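PDB 2WTB: fatty acid multifunctional protein (atmfp2) from Arabidopsis thaliana, which catalyses successive steps of peroxisomal fatty acid beta-oxidation during seed germination, combining enoyl-CoA hydratase and NAD-dependent 3-hydroxyacyl-CoA dehydrogenase activities in one chain. Local coordinates for residues Val56-Lys61 / Val106-Gly111. Residues are numbered along the deposited sequence; the frame is centred on the assembly and turned at random.
Sequences VITGAK and VAAIDG
With chi1 of 170°, V56 sets CG1 anti to its backbone N, which brings this methyl to 3.4 Å from O of V106 and gives it CB of A108 as an apolar neighbour. T58 (chi1 -179°) sets OG1 likewise, 3.2 Å from O of A108. The two strands are adjacent parallel members of the central sheet of the crotonase (enoyl-CoA hydratase/isomerase) fold, and helix 88-99 lies in the connection between them. Two backbone bonds establish the parallel register, which pairs I57 with A107. I57 N donates to V106 O at 2.9 Å, and A108 N donates to I57 O with an N-H...O angle of 175°, so I57 bonds to the residues before and after its partner. CA of V56 adds a C-H...O contact to the same V106 O.

Side chains alternate between two faces. V56, V106, T58 and A108 share one, where the CB atoms of T58 and A108 stand 3.8 Å apart and helix 193-205 packs A197 against both valines. I57 and A107 occupy the other, both touching C124; the side chain of A107 lies about 11 Å from that of E119, the predicted nucleophile, consistent with this face being turned toward the part of the fold that holds the probable hydratase site. Along its other edge strand 56-59 is hydrogen-bonded through V56 and T58 to strand 18-24. Beyond T58 a single water bridges the strands, accepting from G59 N at 2.8 Å and donating to A108 O.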
loop_
_atom_site.group_PDB
_atom_site.type_symbol
_atom_site.label_atom_id
_atom_site.label_comp_id
_atom_site.label_asym_id
_atom_site.label_seq_id
_atom_site.Cartn_x
_atom_site.Cartn_y
_atom_site.Cartn_z
ATOM N N VAL A 56 24.940 -17.130 -20.728
ATOM C CA VAL A 56 23.563 -16.668 -20.763
ATOM C C VAL A 56 22.969 -16.829 -19.372
ATOM O O VAL A 56 23.252 -17.806 -18.683
ATOM C CB VAL A 56 22.730 -17.450 -21.797
ATOM C CG1 VAL A 56 21.250 -17.133 -21.647
ATOM C CG2 VAL A 56 23.212 -17.133 -23.206
ATOM N N ILE A 57 22.169 -15.858 -18.948
ATOM C CA ILE A 57 21.546 -15.916 -17.634
ATOM C C ILE A 57 20.029 -15.883 -17.753
ATOM O O ILE A 57 19.467 -15.074 -18.493
ATOM C CB ILE A 57 21.992 -14.751 -16.731
ATOM C CG1 ILE A 57 23.520 -14.663 -16.665
ATOM C CG2 ILE A 57 21.388 -14.906 -15.336
ATOM C CD1 ILE A 57 24.033 -13.548 -15.750
ATOM N N THR A 58 19.367 -16.771 -17.021
ATOM C CA THR A 58 17.913 -16.814 -17.014
ATOM C C THR A 58 17.414 -17.325 -15.669
ATOM O O THR A 58 18.190 -17.850 -14.871
ATOM C CB THR A 58 17.372 -17.703 -18.149
ATOM O OG1 THR A 58 15.941 -17.692 -18.128
ATOM C CG2 THR A 58 17.873 -19.128 -17.993
ATOM N N GLY A 59 16.120 -17.159 -15.418
ATOM C CA GLY A 59 15.532 -17.593 -14.164
ATOM C C GLY A 59 14.721 -18.866 -14.313
ATOM O O GLY A 59 14.404 -19.284 -15.426
ATOM N N ALA A 60 14.384 -19.483 -13.186
ATOM C CA ALA A 60 13.594 -20.708 -13.195
ATOM C C ALA A 60 12.100 -20.406 -13.203
ATOM O O ALA A 60 11.659 -19.373 -12.701
ATOM C CB ALA A 60 13.950 -21.576 -11.999
ATOM N N LYS A 61 11.324 -21.314 -13.784
ATOM C CA LYS A 61 9.871 -21.202 -13.773
ATOM C C LYS A 61 9.376 -19.889 -14.380
ATOM O O LYS A 61 8.548 -19.198 -13.787
ATOM C CB LYS A 61 9.343 -21.353 -12.345
ATOM C CG LYS A 61 9.616 -22.713 -11.723
ATOM C CD LYS A 61 9.510 -22.659 -10.205
ATOM C CE LYS A 61 8.178 -22.075 -9.756
ATOM N NZ LYS A 61 8.115 -21.884 -8.278
ATOM N N VAL A 106 24.557 -12.698 -21.918
ATOM C CA VAL A 106 23.249 -12.275 -22.399
ATOM C C VAL A 106 22.180 -12.714 -21.414
ATOM O O VAL A 106 22.139 -13.874 -21.009
ATOM C CB VAL A 106 22.924 -12.864 -23.782
ATOM C CG1 VAL A 106 21.526 -12.448 -24.215
ATOM C CG2 VAL A 106 23.956 -12.417 -24.804
ATOM N N ALA A 107 21.322 -11.779 -21.024
ATOM C CA ALA A 107 20.239 -12.087 -20.100
ATOM C C ALA A 107 18.990 -12.530 -20.858
ATOM O O ALA A 107 18.582 -11.896 -21.832
ATOM C CB ALA A 107 19.935 -10.887 -19.215
ATOM N N ALA A 108 18.399 -13.633 -20.408
ATOM C CA ALA A 108 17.152 -14.132 -20.974
ATOM C C ALA A 108 16.027 -13.888 -19.979
ATOM O O ALA A 108 15.892 -14.611 -18.993
ATOM C CB ALA A 108 17.272 -15.610 -21.297
ATOM N N ILE A 109 15.226 -12.863 -20.241
ATOM C CA ILE A 109 14.221 -12.418 -19.283
ATOM C C ILE A 109 12.809 -12.918 -19.585
ATOM O O ILE A 109 12.312 -12.794 -20.705
ATOM C CB ILE A 109 14.189 -10.880 -19.170
ATOM C CG1 ILE A 109 15.540 -10.351 -18.683
ATOM C CG2 ILE A 109 13.071 -10.439 -18.234
ATOM C CD1 ILE A 109 15.628 -8.836 -18.647
ATOM N N ASP A 110 12.173 -13.476 -18.562
ATOM C CA ASP A 110 10.777 -13.871 -18.631
ATOM C C ASP A 110 10.080 -13.399 -17.361
ATOM O O ASP A 110 10.715 -13.252 -16.317
ATOM C CB ASP A 110 10.665 -15.391 -18.753
ATOM C CG ASP A 110 9.270 -15.849 -19.130
ATOM O OD1 ASP A 110 8.418 -14.991 -19.442
ATOM O OD2 ASP A 110 9.028 -17.074 -19.121
ATOM N N GLY A 111 8.778 -13.151 -17.452
ATOM C CA GLY A 111 7.993 -12.793 -16.286
ATOM C C GLY A 111 8.319 -11.421 -15.732
ATOM O O GLY A 111 7.595 -10.457 -15.983
HETATM O O HOH W 1 14.201 -15.672 -16.751
#